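Local coordinates for protein antitoxin (Nitrosomonas europaea, PDB 2ODK) that probably serves as the antitoxin of a type II toxin-antitoxin system and belongs to the Phd/YefM family, at residues H4-Q9 / S16-A21; P27-V30 / A35-A38. One frame throughout, in Å; residues are numbered along the deposited sequence. Where two conformers were deposited one is given.

Contact 1 (4-9 with 16-21) packs helix 15-24 over one face of the sheet, through Trp6 of its outer strand 5-7, and contact 2 (27-30 with 35-38) pairs the two strands of the following hairpin; their centres lie about 9 Å apart. Strand 28-32 is the middle strand and serves both. A probable hydrogen bond of 2.8 Å joins Trp6 N to Ile29 O, and another of the same length joins Trp6 NE1 to Gln28 OE1, so Trp6 is tied to strand 28-32 by its backbone and by its indole. Phe18 packs on Val30 from the helix side. Both contacts also touch the second subunit of the dimer.

Contact 1. Residues H4-Q9 / S16-A21; sequences HVWPVQ and SEFLDA
Trp6 and Phe18 form the heart of this contact, an edge-to-face (T-shaped) aromatic pair. The edge of Phe18 is turned to the face of Trp6; the phenyl centroid lies 4.8 Å from that of the five-membered indole ring, and the planes are inclined at 69°. Phe18 CD1 does the touching, 3.6 Å from Trp6 CD2 and off-centre over the face, while CE1 reaches on toward CG and CD1 of the indole. With CG of Trp6 anti to its carbonyl carbon (chi1 -61°), the indole extends toward the helix, and the two side chains run alongside one another, heading opposite ways. A CH-pi contact adds to the pair: Phe18 CA stands over the six-membered ring, 4.0 Å from its centroid. The indole is thus wide enough to take a side chain on one ring and helix backbone on the other. On its opposite face lies the imidazole of His4, CD2 foremost.

The remaining contacts are lighter. Glu17 CD comes in near the ring plane, 4.0 Å from Trp6 CH2; its extended chain brings the CG methylene and the carboxylate carbon to the indole edge, and its carboxylate forms a salt bridge with Arg14. Ala21, one turn on from Glu17, brings only a methyl group, CB being 4.4 Å from Trp6 CZ2, small enough to let the helix lie near the indole without pushing it off.

The bond from the buried indole NE1 to Gln28 should also fix the ring's rotation. The pair packs helix 15-24 onto strand 5-7: Trp6 and Phe18 both touch Ala11 of helix 8-13, Phe18 continues onto strand 28-32 and Leu40 of strand 35-42, and Leu19 packs on Arg32 of the second subunit.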
loop_
_atom_site.group_PDB
_atom_site.type_symbol
_atom_site.label_atom_id
_atom_site.label_comp_id
_atom_site.label_asym_id
_atom_site.label_seq_id
_atom_site.Cartn_x
_atom_site.Cartn_y
_atom_site.Cartn_z
ATOM N N HIS A 4 9.472 -7.456 0.079
ATOM C CA HIS A 4 10.089 -7.157 -1.222
ATOM C C HIS A 4 9.837 -5.677 -1.507
ATOM O O HIS A 4 8.805 -5.114 -1.043
ATOM C CB HIS A 4 9.463 -8.004 -2.329
ATOM C CG HIS A 4 10.038 -7.758 -3.696
ATOM N ND1 HIS A 4 11.338 -8.084 -4.034
ATOM C CD2 HIS A 4 9.491 -7.202 -4.806
ATOM C CE1 HIS A 4 11.565 -7.735 -5.291
ATOM N NE2 HIS A 4 10.461 -7.200 -5.784
ATOM N N VAL A 5 10.758 -5.069 -2.261
ATOM C CA VAL A 5 10.729 -3.633 -2.565
ATOM C C VAL A 5 10.555 -3.431 -4.055
ATOM O O VAL A 5 11.367 -3.914 -4.884
ATOM C CB VAL A 5 12.058 -2.895 -2.137
ATOM C CG1 VAL A 5 11.930 -1.398 -2.408
ATOM C CG2 VAL A 5 12.372 -3.158 -0.664
ATOM N N TRP A 6 9.517 -2.666 -4.393
ATOM C CA TRP A 6 9.148 -2.392 -5.775
ATOM C C TRP A 6 9.336 -0.900 -6.106
ATOM O O TRP A 6 8.667 -0.059 -5.500
ATOM C CB TRP A 6 7.640 -2.662 -5.912
ATOM C CG TRP A 6 7.216 -4.066 -5.614
ATOM C CD1 TRP A 6 7.149 -4.683 -4.383
ATOM C CD2 TRP A 6 6.711 -5.005 -6.568
ATOM N NE1 TRP A 6 6.640 -5.960 -4.523
ATOM C CE2 TRP A 6 6.368 -6.184 -5.854
ATOM C CE3 TRP A 6 6.513 -4.965 -7.958
ATOM C CZ2 TRP A 6 5.838 -7.322 -6.491
ATOM C CZ3 TRP A 6 5.962 -6.101 -8.591
ATOM C CH2 TRP A 6 5.650 -7.258 -7.857
ATOM N N PRO A 7 10.226 -0.580 -7.087
ATOM C CA PRO A 7 10.249 0.794 -7.586
ATOM C C PRO A 7 8.873 1.198 -8.077
ATOM O O PRO A 7 8.132 0.366 -8.633
ATOM C CB PRO A 7 11.240 0.726 -8.766
ATOM C CG PRO A 7 12.174 -0.426 -8.339
ATOM C CD PRO A 7 11.201 -1.440 -7.777
ATOM N N VAL A 8 8.564 2.485 -7.945
ATOM C CA VAL A 8 7.236 2.994 -8.325
ATOM C C VAL A 8 6.776 2.530 -9.714
ATOM O O VAL A 8 5.622 2.097 -9.894
ATOM C CB VAL A 8 7.145 4.537 -8.107
ATOM C CG1 VAL A 8 8.147 5.277 -8.999
ATOM C CG2 VAL A 8 5.701 5.006 -8.335
ATOM N N GLN A 9 7.666 2.626 -10.699
ATOM C CA GLN A 9 7.257 2.275 -12.047
ATOM C C GLN A 9 6.962 0.775 -12.230
ATOM O O GLN A 9 6.147 0.387 -13.093
ATOM C CB GLN A 9 8.306 2.810 -13.052
ATOM C CG GLN A 9 9.621 2.054 -13.038
ATOM C CD GLN A 9 10.631 2.486 -11.940
ATOM O OE1 GLN A 9 10.351 3.225 -10.989
ATOM N NE2 GLN A 9 11.859 2.003 -12.111
ATOM N N SER A 16 -1.028 -5.817 -10.684
ATOM C CA SER A 16 -1.785 -7.015 -10.266
ATOM C C SER A 16 -0.895 -7.980 -9.475
ATOM O O SER A 16 -1.348 -8.572 -8.482
ATOM C CB SER A 16 -2.413 -7.721 -11.474
ATOM O OG SER A 16 -1.415 -8.240 -12.319
ATOM N N GLU A 17 0.366 -8.112 -9.883
ATOM C CA GLU A 17 1.339 -8.970 -9.220
ATOM C C GLU A 17 1.738 -8.400 -7.850
ATOM O O GLU A 17 1.925 -9.135 -6.869
ATOM C CB GLU A 17 2.578 -9.096 -10.113
ATOM C CG GLU A 17 3.525 -10.185 -9.720
ATOM C CD GLU A 17 4.832 -10.135 -10.500
ATOM O OE1 GLU A 17 4.857 -9.554 -11.612
ATOM O OE2 GLU A 17 5.835 -10.674 -9.989
ATOM N N PHE A 18 1.885 -7.080 -7.802
ATOM C CA PHE A 18 2.214 -6.356 -6.570
ATOM C C PHE A 18 1.098 -6.574 -5.527
ATOM O O PHE A 18 1.381 -6.902 -4.363
ATOM C CB PHE A 18 2.359 -4.877 -6.984
ATOM C CG PHE A 18 2.520 -3.880 -5.863
ATOM C CD1 PHE A 18 3.624 -3.894 -5.016
ATOM C CD2 PHE A 18 1.595 -2.833 -5.716
ATOM C CE1 PHE A 18 3.803 -2.905 -4.034
ATOM C CE2 PHE A 18 1.766 -1.869 -4.754
ATOM C CZ PHE A 18 2.844 -1.877 -3.914
ATOM N N LEU A 19 -0.146 -6.372 -5.952
ATOM C CA LEU A 19 -1.292 -6.604 -5.063
ATOM C C LEU A 19 -1.389 -8.073 -4.648
ATOM O O LEU A 19 -1.648 -8.396 -3.464
ATOM C CB LEU A 19 -2.569 -6.094 -5.748
ATOM C CG LEU A 19 -3.864 -6.281 -4.947
ATOM C CD1 LEU A 19 -3.771 -5.678 -3.545
ATOM C CD2 LEU A 19 -5.005 -5.652 -5.744
ATOM N N ASP A 20 -1.175 -8.971 -5.607
ATOM C CA ASP A 20 -1.220 -10.406 -5.301
ATOM C C ASP A 20 -0.166 -10.786 -4.284
ATOM O O ASP A 20 -0.427 -11.583 -3.357
ATOM C CB ASP A 20 -1.035 -11.260 -6.560
ATOM C CG ASP A 20 -1.170 -12.730 -6.276
ATOM O OD1 ASP A 20 -2.300 -13.163 -5.995
ATOM O OD2 ASP A 20 -0.145 -13.436 -6.320
ATOM N N ALA A 21 1.042 -10.224 -4.431
ATOM C CA ALA A 21 2.106 -10.543 -3.478
ATOM C C ALA A 21 1.732 -10.020 -2.071
ATOM O O ALA A 21 2.031 -10.641 -1.047
ATOM C CB ALA A 21 3.430 -9.944 -3.920
#

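Contact 2. Residues P27-V30 / A35-A38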
loop_
_atom_site.group_PDB
_atom_site.type_symbol
_atom_site.label_atom_id
_atom_site.label_comp_id
_atom_site.label_asym_id
_atom_site.label_seq_id
_atom_site.Cartn_x
_atom_site.Cartn_y
_atom_site.Cartn_z
ATOM N N PRO A 27 3.086 -7.581 3.510
ATOM C CA PRO A 27 3.400 -6.181 3.126
ATOM C C PRO A 27 4.498 -6.069 2.078
ATOM O O PRO A 27 5.558 -6.704 2.212
ATOM C CB PRO A 27 3.822 -5.558 4.445
ATOM C CG PRO A 27 2.904 -6.304 5.471
ATOM C CD PRO A 27 2.903 -7.726 4.970
ATOM N N GLN A 28 4.232 -5.270 1.049
ATOM C CA GLN A 28 5.183 -5.041 -0.051
ATOM C C GLN A 28 5.597 -3.575 -0.020
ATOM O O GLN A 28 4.722 -2.711 0.039
ATOM C CB GLN A 28 4.509 -5.346 -1.404
ATOM C CG GLN A 28 3.982 -6.786 -1.539
ATOM C CD GLN A 28 5.118 -7.787 -1.569
ATOM O OE1 GLN A 28 6.016 -7.700 -2.418
ATOM N NE2 GLN A 28 5.087 -8.763 -0.637
ATOM N N ILE A 29 6.900 -3.293 -0.011
ATOM C CA ILE A 29 7.373 -1.903 0.018
ATOM C C ILE A 29 7.431 -1.308 -1.380
ATOM O O ILE A 29 7.729 -2.012 -2.341
ATOM C CB ILE A 29 8.756 -1.867 0.663
ATOM C CG1 ILE A 29 8.613 -2.323 2.128
ATOM C CG2 ILE A 29 9.341 -0.435 0.579
ATOM C CD1 ILE A 29 9.929 -2.555 2.913
ATOM N N VAL A 30 7.109 -0.022 -1.479
ATOM C CA VAL A 30 7.268 0.722 -2.720
ATOM C C VAL A 30 8.364 1.767 -2.516
ATOM O O VAL A 30 8.348 2.470 -1.501
ATOM C CB VAL A 30 5.970 1.471 -3.030
ATOM C CG1 VAL A 30 6.102 2.298 -4.326
ATOM C CG2 VAL A 30 4.816 0.474 -3.121
ATOM N N ALA A 35 14.635 4.735 -2.596
ATOM C CA ALA A 35 14.406 4.947 -1.157
ATOM C C ALA A 35 13.004 4.400 -0.821
ATOM O O ALA A 35 12.049 4.663 -1.547
ATOM C CB ALA A 35 14.415 6.420 -0.798
ATOM N N GLU A 36 12.889 3.658 0.275
ATOM C CA GLU A 36 11.589 3.118 0.684
ATOM C C GLU A 36 10.647 4.267 1.042
ATOM O O GLU A 36 11.025 5.199 1.809
ATOM C CB GLU A 36 11.797 2.150 1.858
ATOM C CG GLU A 36 12.648 0.963 1.447
ATOM C CD GLU A 36 12.841 -0.064 2.552
ATOM O OE1 GLU A 36 12.271 0.115 3.633
ATOM O OE2 GLU A 36 13.546 -1.039 2.302
ATOM N N GLU A 37 9.417 4.225 0.513
ATOM C CA GLU A 37 8.485 5.339 0.690
ATOM C C GLU A 37 7.180 4.896 1.363
ATOM O O GLU A 37 6.602 5.663 2.152
ATOM C CB GLU A 37 8.169 6.020 -0.655
ATOM C CG GLU A 37 9.357 6.880 -1.170
ATOM C CD GLU A 37 9.606 8.115 -0.307
ATOM O OE1 GLU A 37 8.744 8.403 0.553
ATOM O OE2 GLU A 37 10.650 8.793 -0.458
ATOM N N ALA A 38 6.690 3.720 0.981
ATOM C CA ALA A 38 5.371 3.298 1.458
ATOM C C ALA A 38 5.264 1.804 1.441
ATOM O O ALA A 38 6.145 1.131 0.921
ATOM C CB ALA A 38 4.263 3.944 0.605
#
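Val30 and Ala38 form an antiparallel hydrogen-bonded pair with CA atoms 5.3 Å apart, in which Val30 N donates to Ala38 O over 2.8 Å at a nearly straight 173°. Val30 O answers with two bonds, from Glu37 N at 2.9 Å and Ala38 N at 3.2 Å, both donors lying in its carbonyl plane. Two residues facing one make a classic beta bulge in the hairpin of strands 28-32 and 35-42, and the segment axes stand 110° apart. Glu37, the extra residue, leads its carboxylate away from strand 28-32.

The side chains of Ile29 and Glu36 lie at a slant to one another beside the bulge. With CG2 of Ile29 anti to the backbone N, that methyl meets Glu36 CG at 3.7 Å, while CD1 reaches as far as OE1, 3.6 Å away; glutamate suits this partly exposed site because its aliphatic chain, extended beyond CG, can lie on isoleucine while the carboxylate has a weak, long ion pair with Arg47 of the second subunit. Val30 and Ala38 point to the same sheet face, where Leu19 of the second subunit touches both, and the small methyl of Ala38 leaves room for that leucine. The strand of Ala38 also pairs antiparallel with a strand of the second subunit, carrying the sheet across the dimer.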